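Local coordinates for Lin0431 protein (Listeria innocua, PDB 3LD7) that is of unknown function but contains, in this fragment, a small mostly beta domain of the NusG domain II family, at residues A[10-15]-A[33-38]; A[22-27]-A[45-50]; A[41-46]-A[80-85]; A[51-56]-A[67-72]. One frame throughout, in Å; residues are numbered along the deposited sequence.

Contact 1: A[10-15]-A[33-38]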
# COMPACT_ATOMS: atom_id res chain seq x y z
N ALA A 10 -7.15 -2.55 3.74
CA ALA A 10 -6.34 -1.99 2.68
C ALA A 10 -6.30 -2.96 1.52
O ALA A 10 -5.94 -4.13 1.68
CB ALA A 10 -4.94 -1.72 3.19
N ILE A 11 -6.67 -2.47 0.33
CA ILE A 11 -6.65 -3.28 -0.88
C ILE A 11 -5.45 -2.83 -1.69
O ILE A 11 -5.34 -1.67 -2.09
CB ILE A 11 -7.96 -3.11 -1.70
CG1 ILE A 11 -9.20 -3.22 -0.80
CG2 ILE A 11 -7.98 -4.09 -2.90
CD1 ILE A 11 -9.40 -4.56 -0.26
N ILE A 12 -4.52 -3.75 -1.91
CA ILE A 12 -3.29 -3.43 -2.63
C ILE A 12 -3.27 -4.17 -3.96
O ILE A 12 -3.36 -5.40 -4.00
CB ILE A 12 -2.06 -3.84 -1.79
CG1 ILE A 12 -2.10 -3.14 -0.41
CG2 ILE A 12 -0.76 -3.53 -2.53
CD1 ILE A 12 -2.63 -4.01 0.75
N SER A 13 -3.14 -3.41 -5.05
CA SER A 13 -3.24 -3.93 -6.42
C SER A 13 -2.03 -3.58 -7.24
O SER A 13 -1.37 -2.57 -6.99
CB SER A 13 -4.45 -3.33 -7.13
OG SER A 13 -5.66 -3.72 -6.51
N GLN A 14 -1.79 -4.38 -8.27
CA GLN A 14 -0.77 -4.07 -9.26
C GLN A 14 -1.42 -4.30 -10.63
O GLN A 14 -1.92 -5.40 -10.91
CB GLN A 14 0.43 -4.99 -9.07
CG GLN A 14 1.52 -4.86 -10.11
CD GLN A 14 2.49 -6.05 -10.05
OE1 GLN A 14 2.08 -7.22 -9.90
NE2 GLN A 14 3.77 -5.77 -10.21
N ASN A 15 -1.44 -3.26 -11.46
CA ASN A 15 -2.18 -3.25 -12.72
C ASN A 15 -3.64 -3.67 -12.57
O ASN A 15 -4.21 -4.38 -13.43
CB ASN A 15 -1.46 -4.06 -13.79
CG ASN A 15 -1.96 -3.71 -15.20
OD1 ASN A 15 -2.42 -2.59 -15.46
ND2 ASN A 15 -1.87 -4.67 -16.12
N PHE A 33 6.24 -6.46 2.58
CA PHE A 33 6.24 -7.34 1.42
C PHE A 33 6.59 -6.53 0.19
O PHE A 33 6.32 -5.32 0.16
CB PHE A 33 4.92 -8.14 1.27
CG PHE A 33 3.69 -7.29 1.03
CD1 PHE A 33 3.00 -6.71 2.08
CD2 PHE A 33 3.24 -7.06 -0.27
CE1 PHE A 33 1.85 -5.93 1.84
CE2 PHE A 33 2.11 -6.28 -0.51
CZ PHE A 33 1.42 -5.71 0.56
N THR A 34 7.23 -7.16 -0.78
CA THR A 34 7.63 -6.46 -2.00
C THR A 34 6.77 -6.86 -3.18
O THR A 34 6.55 -8.04 -3.45
CB THR A 34 9.10 -6.74 -2.33
OG1 THR A 34 9.92 -6.31 -1.24
CG2 THR A 34 9.52 -6.01 -3.58
N ILE A 35 6.27 -5.85 -3.89
CA ILE A 35 5.59 -6.05 -5.16
C ILE A 35 6.61 -5.88 -6.25
O ILE A 35 7.23 -4.81 -6.38
CB ILE A 35 4.46 -5.03 -5.35
CG1 ILE A 35 3.47 -5.15 -4.21
CG2 ILE A 35 3.79 -5.23 -6.71
CD1 ILE A 35 2.42 -4.08 -4.26
N LYS A 36 6.84 -6.94 -7.01
CA LYS A 36 7.84 -6.88 -8.05
C LYS A 36 7.20 -6.69 -9.40
O LYS A 36 6.27 -7.41 -9.80
CB LYS A 36 8.72 -8.13 -8.03
CG LYS A 36 9.62 -8.13 -6.82
CD LYS A 36 10.42 -9.41 -6.69
CE LYS A 36 11.49 -9.26 -5.62
NZ LYS A 36 12.33 -8.05 -5.88
N GLY A 37 7.73 -5.73 -10.12
CA GLY A 37 7.18 -5.47 -11.40
C GLY A 37 8.03 -6.04 -12.48
O GLY A 37 8.92 -6.90 -12.28
N LYS A 38 7.72 -5.54 -13.66
CA LYS A 38 8.53 -5.75 -14.80
C LYS A 38 9.90 -5.14 -14.54
O LYS A 38 10.09 -4.15 -13.80
CB LYS A 38 7.90 -5.08 -16.03
CG LYS A 38 6.49 -5.59 -16.37
CD LYS A 38 6.45 -7.12 -16.50
CE LYS A 38 5.25 -7.58 -17.32
NZ LYS A 38 4.85 -8.98 -16.97
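Gln14 reaches from the end of strand 8-14 to strand 30-36 and runs past Ile35 in the opposite direction. CG stands anti to the backbone N (chi1 175°) and the chain stays extended beyond it, which carries the amide across the gap. CB and CG of Gln14 both lie 4.1 Å from Ile35 CG2, and the amide carbon CD comes closer to the same methyl, at 3.7 Å. Of the two amide tips, NE2 approaches this methyl most closely, at 3.5 Å from Ile35 CG2, while OE1 stays farther off. NE2 also donates to the backbone O of Lys36, an N-to-O distance of 3.0 Å. The bond is moderately straight, 156° at the hydrogen; the acceptor lies nearly in the amide plane of Gln14, while the donor sits well above the carbonyl plane of Lys36. The CA of Gly37 also adjoins NE2.

This is face-to-face packing between the protein's two antiparallel sheets: strand 8-14 belongs to the four-stranded one and strand 30-36 edges the three-stranded one. The two strand axes approach to 9.1 Å at an angle of 30°, so side chains rather than backbone bonds make the join. Deeper in, Ile12 CG2 packs against Ile35 CD1 at 3.7 Å, and the same methyl meets CZ at the edge of the Phe33 ring. Ile19 of strand 17-23 touches both Gln14 and Ile35.

Contact 2: A[22-27]-A[45-50]; sequences IPLTGH and MEVDGE
Val47 turns its two methyls to different neighbours from the segment 22-27. With CG1 anti to the backbone N (chi1 177°), that methyl lies 3.9 Å from Leu24 CD2 and also adjoins the His27 ring. CG2 instead meets CD1 of Ile22, the two side chains running antiparallel as they pass. This is the tightly packed part, where Ile22, Leu24 and Val47 are buried; Phe33 lies against Ile22, and Ile52 against Val47. Leu24 also lies against the Glu50 backbone, its CD1 3.6 Å from Glu50 O.

Toward solvent the contact turns polar and partly watery. The extended side chain of Glu50 passes just beyond the carbonyl oxygen of Leu24, with CG 3.3 Å from Leu24 O, and brings OE2 to the backbone N of Gly26. The hydrogen bond from Gly26 N to Glu50 OE2 spans 2.8 Å, with 163° at the hydrogen; the N-H comes in from above the carboxylate plane. One water donates to both OE2 and His27 O; another donates to OE1 of Glu50 and is bonded to Thr25 OG1, which has a further partner in the backbone N of Val8. Gly49 CA adds a CA-H...O contact to His27 O at 3.3 Å.

The grip on Gly26 falls within a type II beta turn from Leu24 to His27, closed by His27 N donating to Leu24 O, with the glycine at the third position, where its positive phi is characteristic of this turn.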
# COMPACT_ATOMS: atom_id res chain seq x y z
N ILE A 22 -5.87 -6.48 3.19
CA ILE A 22 -5.32 -6.54 4.54
C ILE A 22 -6.18 -5.75 5.52
O ILE A 22 -6.19 -4.52 5.51
CB ILE A 22 -3.88 -5.98 4.61
CG1 ILE A 22 -2.93 -6.71 3.64
CG2 ILE A 22 -3.38 -6.10 6.06
CD1 ILE A 22 -1.50 -6.14 3.67
N PRO A 23 -6.91 -6.46 6.37
CA PRO A 23 -7.70 -5.77 7.40
C PRO A 23 -6.74 -5.10 8.38
O PRO A 23 -5.86 -5.79 8.92
CB PRO A 23 -8.47 -6.91 8.08
CG PRO A 23 -8.53 -7.96 7.05
CD PRO A 23 -7.24 -7.88 6.28
N LEU A 24 -6.87 -3.79 8.57
CA LEU A 24 -5.88 -3.04 9.33
C LEU A 24 -6.32 -2.92 10.76
O LEU A 24 -5.49 -2.79 11.65
CB LEU A 24 -5.70 -1.62 8.78
CG LEU A 24 -5.07 -1.55 7.38
CD1 LEU A 24 -5.06 -0.12 6.90
CD2 LEU A 24 -3.68 -2.17 7.38
N THR A 25 -7.63 -2.96 10.99
CA THR A 25 -8.13 -2.68 12.31
C THR A 25 -7.88 -3.87 13.24
O THR A 25 -8.37 -4.98 13.03
CB THR A 25 -9.62 -2.29 12.25
OG1 THR A 25 -9.79 -1.25 11.26
CG2 THR A 25 -10.07 -1.78 13.61
N GLY A 26 -7.08 -3.63 14.28
CA GLY A 26 -6.63 -4.68 15.17
C GLY A 26 -5.30 -5.28 14.78
O GLY A 26 -4.75 -6.13 15.50
N HIS A 27 -4.75 -4.85 13.65
CA HIS A 27 -3.43 -5.34 13.27
C HIS A 27 -2.33 -4.77 14.15
O HIS A 27 -2.30 -3.57 14.42
CB HIS A 27 -3.13 -5.08 11.80
CG HIS A 27 -1.75 -5.51 11.41
ND1 HIS A 27 -1.40 -6.82 11.15
CD2 HIS A 27 -0.61 -4.79 11.36
CE1 HIS A 27 -0.10 -6.88 10.89
NE2 HIS A 27 0.40 -5.66 11.00
N MSE A 45 6.28 -2.57 0.43
CA MSE A 45 5.11 -2.19 1.20
C MSE A 45 5.34 -2.49 2.66
O MSE A 45 5.98 -3.48 3.00
CB MSE A 45 3.90 -3.02 0.72
CG MSE A 45 3.70 -2.98 -0.79
SE MSE A 45 3.56 -1.20 -1.55
CE MSE A 45 2.13 -0.50 -0.37
N GLU A 46 4.77 -1.65 3.53
CA GLU A 46 4.94 -1.82 4.96
C GLU A 46 3.62 -1.58 5.64
O GLU A 46 2.98 -0.55 5.44
CB GLU A 46 6.00 -0.85 5.50
CG GLU A 46 6.27 -1.03 6.99
CD GLU A 46 7.30 -0.04 7.53
OE1 GLU A 46 7.73 0.85 6.77
OE2 GLU A 46 7.68 -0.16 8.71
N VAL A 47 3.22 -2.54 6.48
CA VAL A 47 2.09 -2.36 7.36
C VAL A 47 2.64 -2.35 8.77
O VAL A 47 3.34 -3.26 9.17
CB VAL A 47 1.06 -3.50 7.19
CG1 VAL A 47 -0.08 -3.33 8.16
CG2 VAL A 47 0.55 -3.49 5.74
N ASP A 48 2.37 -1.28 9.50
CA ASP A 48 2.84 -1.17 10.87
C ASP A 48 1.64 -0.79 11.72
O ASP A 48 1.08 0.29 11.54
CB ASP A 48 3.94 -0.11 10.97
CG ASP A 48 4.59 -0.10 12.34
OD1 ASP A 48 5.44 -0.97 12.62
OD2 ASP A 48 4.24 0.79 13.13
N GLY A 49 1.24 -1.67 12.63
CA GLY A 49 0.01 -1.44 13.35
C GLY A 49 -1.11 -1.30 12.35
O GLY A 49 -1.27 -2.16 11.46
N GLU A 50 -1.90 -0.23 12.48
CA GLU A 50 -3.08 -0.05 11.63
C GLU A 50 -2.83 0.86 10.44
O GLU A 50 -3.77 1.39 9.86
CB GLU A 50 -4.27 0.44 12.46
CG GLU A 50 -4.47 -0.45 13.67
CD GLU A 50 -5.80 -0.29 14.37
OE1 GLU A 50 -6.54 0.70 14.10
OE2 GLU A 50 -6.10 -1.16 15.23
O HOH W 1 -8.09 0.79 11.76
O HOH W 2 -3.93 -2.43 16.36

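Contact 3: A[41-46]-A[80-85]; sequences QYNLME and LPHKVF
A type I beta turn from Leu80 to Lys83 places His82 against the start of strand 42-48, just where a G1 beta bulge, Lys83 and Val84 facing Cys79, leads into strand 84-90. Gln41 lies over one face of the imidazole: its CB stands 3.6 Å from the ring centroid and 13° off the normal, a CH-pi contact. The rest of Gln41 follows across the ring, CG reaching within 3.7 Å of His82 NE2 and the amide NE2 within 3.7 Å of His82 CD2. Amide and ring planes are 29° apart.

The edge of His82 is occupied by polar groups. Its ND1 comes 3.3 Å from Tyr42 O. The Asn43 amide also lies at this edge, turned steeply against the ring, with the planes 78° apart. Beside it packs Val84 CG2, and Cys79 of strand 76-79 also touches Asn43.

The imidazole thus sits at a buried junction between the two sheets, flanked by an aliphatic chain on one face and by a carbonyl and an amide along its edge, so the polar rim of a buried ring is met by polar groups and its face by an aliphatic chain.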
# COMPACT_ATOMS: atom_id res chain seq x y z
N GLN A 41 11.57 -2.95 -11.48
CA GLN A 41 10.62 -2.18 -10.69
C GLN A 41 10.22 -2.92 -9.42
O GLN A 41 9.91 -4.12 -9.45
CB GLN A 41 9.36 -1.88 -11.50
CG GLN A 41 9.64 -1.20 -12.84
CD GLN A 41 8.55 -1.46 -13.85
OE1 GLN A 41 8.80 -1.62 -15.03
NE2 GLN A 41 7.30 -1.51 -13.38
N TYR A 42 10.24 -2.21 -8.29
CA TYR A 42 9.71 -2.78 -7.07
C TYR A 42 9.05 -1.73 -6.21
O TYR A 42 9.33 -0.53 -6.34
CB TYR A 42 10.81 -3.50 -6.26
CG TYR A 42 11.73 -2.54 -5.53
CD1 TYR A 42 12.81 -1.96 -6.18
CD2 TYR A 42 11.52 -2.21 -4.19
CE1 TYR A 42 13.64 -1.06 -5.55
CE2 TYR A 42 12.35 -1.32 -3.54
CZ TYR A 42 13.42 -0.75 -4.23
OH TYR A 42 14.27 0.14 -3.60
N ASN A 43 8.20 -2.18 -5.29
CA ASN A 43 7.67 -1.35 -4.22
C ASN A 43 7.69 -2.17 -2.96
O ASN A 43 7.08 -3.26 -2.91
CB ASN A 43 6.22 -0.87 -4.48
CG ASN A 43 6.11 0.04 -5.70
OD1 ASN A 43 6.06 1.29 -5.60
ND2 ASN A 43 6.04 -0.56 -6.82
N LEU A 44 8.37 -1.65 -1.95
CA LEU A 44 8.42 -2.29 -0.64
C LEU A 44 7.29 -1.73 0.19
O LEU A 44 7.30 -0.55 0.56
CB LEU A 44 9.76 -2.03 0.02
CG LEU A 44 10.00 -2.67 1.38
CD1 LEU A 44 9.77 -4.18 1.35
CD2 LEU A 44 11.40 -2.34 1.82
N MSE A 45 6.28 -2.57 0.43
CA MSE A 45 5.11 -2.19 1.20
C MSE A 45 5.34 -2.49 2.66
O MSE A 45 5.98 -3.48 3.00
CB MSE A 45 3.90 -3.02 0.72
CG MSE A 45 3.70 -2.98 -0.79
SE MSE A 45 3.56 -1.20 -1.55
CE MSE A 45 2.13 -0.50 -0.37
N GLU A 46 4.77 -1.65 3.53
CA GLU A 46 4.94 -1.82 4.96
C GLU A 46 3.62 -1.58 5.64
O GLU A 46 2.98 -0.55 5.44
CB GLU A 46 6.00 -0.85 5.50
CG GLU A 46 6.27 -1.03 6.99
CD GLU A 46 7.30 -0.04 7.53
OE1 GLU A 46 7.73 0.85 6.77
OE2 GLU A 46 7.68 -0.16 8.71
N LEU A 80 2.09 5.37 -9.88
CA LEU A 80 1.60 5.22 -11.26
C LEU A 80 2.57 4.47 -12.21
O LEU A 80 2.16 3.55 -12.91
CB LEU A 80 1.17 6.58 -11.84
CG LEU A 80 -0.23 6.54 -12.42
CD1 LEU A 80 -0.65 7.90 -12.84
CD2 LEU A 80 -0.31 5.56 -13.58
N PRO A 81 3.85 4.81 -12.19
CA PRO A 81 4.79 4.11 -13.08
C PRO A 81 4.83 2.61 -12.86
O PRO A 81 5.06 1.85 -13.82
CB PRO A 81 6.15 4.74 -12.75
CG PRO A 81 5.78 6.14 -12.28
CD PRO A 81 4.50 5.92 -11.47
N HIS A 82 4.62 2.17 -11.62
CA HIS A 82 4.62 0.73 -11.34
C HIS A 82 3.22 0.14 -11.31
O HIS A 82 3.05 -1.06 -11.02
CB HIS A 82 5.33 0.46 -10.01
CG HIS A 82 6.78 0.82 -10.03
ND1 HIS A 82 7.61 0.65 -8.94
CD2 HIS A 82 7.57 1.35 -11.01
CE1 HIS A 82 8.84 1.04 -9.25
NE2 HIS A 82 8.83 1.49 -10.50
N LYS A 83 2.21 0.98 -11.53
CA LYS A 83 0.80 0.54 -11.58
C LYS A 83 0.33 -0.04 -10.25
O LYS A 83 -0.55 -0.92 -10.20
CB LYS A 83 0.56 -0.45 -12.73
CG LYS A 83 1.06 0.09 -14.09
CD LYS A 83 0.67 -0.83 -15.23
CE LYS A 83 1.24 -0.32 -16.54
NZ LYS A 83 0.85 -1.15 -17.70
N VAL A 84 0.88 0.49 -9.17
CA VAL A 84 0.53 0.00 -7.84
C VAL A 84 -0.46 0.95 -7.21
O VAL A 84 -0.28 2.18 -7.27
CB VAL A 84 1.79 -0.17 -6.95
CG1 VAL A 84 1.38 -0.39 -5.48
CG2 VAL A 84 2.62 -1.36 -7.46
N PHE A 85 -1.52 0.40 -6.63
CA PHE A 85 -2.53 1.23 -6.01
C PHE A 85 -2.91 0.62 -4.66
O PHE A 85 -3.08 -0.60 -4.55
CB PHE A 85 -3.75 1.26 -6.92
CG PHE A 85 -4.87 2.16 -6.46
CD1 PHE A 85 -4.67 3.53 -6.31
CD2 PHE A 85 -6.13 1.64 -6.25
CE1 PHE A 85 -5.74 4.37 -5.93
CE2 PHE A 85 -7.18 2.45 -5.87
CZ PHE A 85 -6.99 3.81 -5.69

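Contact 4: A[51-56]-A[67-72]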
# COMPACT_ATOMS: atom_id res chain seq x y z
N ARG A 51 -1.56 1.08 10.10
CA ARG A 51 -1.20 1.99 9.01
C ARG A 51 -0.43 1.27 7.91
O ARG A 51 0.25 0.24 8.16
CB ARG A 51 -0.29 3.13 9.52
CG ARG A 51 -0.76 3.92 10.70
CD ARG A 51 0.32 4.96 11.07
NE ARG A 51 1.57 4.33 11.49
CZ ARG A 51 2.73 4.97 11.66
NH1 ARG A 51 2.80 6.27 11.44
NH2 ARG A 51 3.82 4.30 12.05
N ILE A 52 -0.51 1.80 6.70
CA ILE A 52 0.22 1.21 5.59
C ILE A 52 0.93 2.30 4.79
O ILE A 52 0.44 3.44 4.71
CB ILE A 52 -0.74 0.40 4.68
CG1 ILE A 52 0.04 -0.36 3.60
CG2 ILE A 52 -1.86 1.28 4.12
CD1 ILE A 52 -0.84 -1.35 2.82
N ARG A 53 2.08 1.98 4.22
CA ARG A 53 2.76 2.90 3.31
C ARG A 53 3.58 2.13 2.30
O ARG A 53 3.85 0.93 2.48
CB ARG A 53 3.73 3.83 4.06
CG ARG A 53 4.97 3.14 4.64
CD ARG A 53 5.94 4.13 5.26
NE ARG A 53 7.01 3.45 5.97
CZ ARG A 53 7.91 4.06 6.72
NH1 ARG A 53 7.93 5.40 6.81
NH2 ARG A 53 8.81 3.34 7.38
N ILE A 54 4.00 2.84 1.26
CA ILE A 54 5.13 2.37 0.47
C ILE A 54 6.38 2.86 1.18
O ILE A 54 6.63 4.07 1.27
CB ILE A 54 5.14 2.87 -0.97
CG1 ILE A 54 3.83 2.52 -1.70
CG2 ILE A 54 6.37 2.30 -1.70
CD1 ILE A 54 3.70 3.26 -3.05
N LYS A 55 7.14 1.93 1.75
CA LYS A 55 8.33 2.30 2.50
C LYS A 55 9.42 2.82 1.57
O LYS A 55 10.09 3.82 1.87
CB LYS A 55 8.85 1.11 3.31
CG LYS A 55 10.12 1.43 4.10
CD LYS A 55 10.53 0.29 5.01
CE LYS A 55 11.76 0.68 5.83
NZ LYS A 55 12.15 -0.35 6.81
N GLU A 56 9.58 2.15 0.44
CA GLU A 56 10.66 2.48 -0.47
C GLU A 56 10.33 1.89 -1.81
O GLU A 56 9.68 0.84 -1.90
CB GLU A 56 11.96 1.88 0.09
CG GLU A 56 13.14 1.89 -0.81
CD GLU A 56 14.17 0.87 -0.34
OE1 GLU A 56 14.46 0.82 0.87
OE2 GLU A 56 14.66 0.09 -1.18
N MSE A 67 3.58 10.22 -0.35
CA MSE A 67 2.28 10.25 0.30
C MSE A 67 2.34 9.69 1.74
O MSE A 67 1.54 10.09 2.59
CB MSE A 67 1.23 9.52 -0.53
CG MSE A 67 0.96 10.21 -1.85
SE MSE A 67 -0.37 9.29 -2.90
CE MSE A 67 -0.70 10.64 -4.23
N GLY A 68 3.30 8.81 2.02
CA GLY A 68 3.52 8.34 3.39
C GLY A 68 2.44 7.43 3.92
O GLY A 68 1.77 6.72 3.17
N TRP A 69 2.27 7.45 5.23
CA TRP A 69 1.35 6.54 5.89
C TRP A 69 -0.12 6.87 5.67
O TRP A 69 -0.52 8.04 5.72
CB TRP A 69 1.57 6.55 7.40
CG TRP A 69 2.88 6.04 7.89
CD1 TRP A 69 3.90 6.79 8.40
CD2 TRP A 69 3.29 4.67 8.00
NE1 TRP A 69 4.94 5.97 8.80
CE2 TRP A 69 4.58 4.67 8.59
CE3 TRP A 69 2.70 3.45 7.66
CZ2 TRP A 69 5.30 3.49 8.81
CZ3 TRP A 69 3.41 2.26 7.91
CH2 TRP A 69 4.70 2.30 8.47
N LYS A 70 -0.92 5.82 5.48
CA LYS A 70 -2.36 5.96 5.32
C LYS A 70 -3.08 4.99 6.24
O LYS A 70 -2.55 3.92 6.56
CB LYS A 70 -2.79 5.73 3.87
CG LYS A 70 -2.18 6.71 2.90
CD LYS A 70 -2.70 8.12 3.12
CE LYS A 70 -2.05 9.06 2.10
NZ LYS A 70 -2.57 10.46 2.25
N SER A 71 -4.27 5.35 6.69
CA SER A 71 -4.96 4.51 7.66
C SER A 71 -6.48 4.68 7.68
O SER A 71 -7.18 3.90 8.33
CB SER A 71 -4.41 4.77 9.07
OG SER A 71 -4.78 6.07 9.51
N LYS A 72 -6.99 5.69 6.99
CA LYS A 72 -8.40 6.01 7.05
C LYS A 72 -9.19 5.61 5.82
O LYS A 72 -8.66 5.59 4.71
CB LYS A 72 -8.59 7.51 7.30
CG LYS A 72 -8.13 7.94 8.69
CD LYS A 72 -8.54 9.37 8.98
CE LYS A 72 -8.09 9.80 10.37
NZ LYS A 72 -8.68 8.95 11.45
O HOH W 3 3.23 5.60 1.04
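Ile52 and Lys70 are joined by two backbone hydrogen bonds, Ile52 N to Lys70 O at 2.9 Å and Lys70 N to Ile52 O at 2.8 Å. They form a single antiparallel bridge, a hydrogen-bonded pair, flanked by CA-H...O contacts from Arg51 CA to Lys70 O and from Trp69 CA to Ile52 O. Farther along, one water takes the N-H of Ile54 and donates to Gly68 O.

Next to this bridge the indole of Trp69 is sandwiched between two arginines. On one face the guanidinium of Arg51 lies flat, planes 16° apart, with CZ 3.6 Å from the centroid of the five-membered ring, both a stack and a cation-pi interaction. The chain bends at chi3 (-64°), which swings NE back toward the indole. On the opposite face Arg53 CD stands 3.6 Å from the centroid of the six-membered ring, a CH-pi contact; its guanidinium lies nearly parallel to the indole, 14° apart, centred over Trp69 CZ2, with NE 3.3 Å from that atom.

The loop after helix 63-67 is thereby fastened to strand 51-57, the edge strand of the three-stranded sheet. Arg53 NH2 is also salt-bridged to Glu46 on the neighbouring strand, which probably offsets some of the charge gathered around the indole.

Outside these groups, Arg53 CB adjoins Gly68 O at 3.6 Å. Ile52 points its CB away from the loop and packs on Ala10 and Ile12.

In the fold
From the N terminus, strand 8-14 opens contact 1, but before its partner on strand 30-36 arrives the chain has begun contact 2 at the end of strand 17-23. The two therefore cross, each joining the four-stranded sheet to the three-stranded one. Strand 42-48 serves contact 3 at its start and contact 2 at its end, their centres about 17 Å apart on opposite sides of the chain's centre. Contact 3 joins the start of that strand to the turn before strand 84-90, tying the two sheets once more and closing a long loop at 80-85. Contact 4, between 51-56 and 67-72, nests inside that loop.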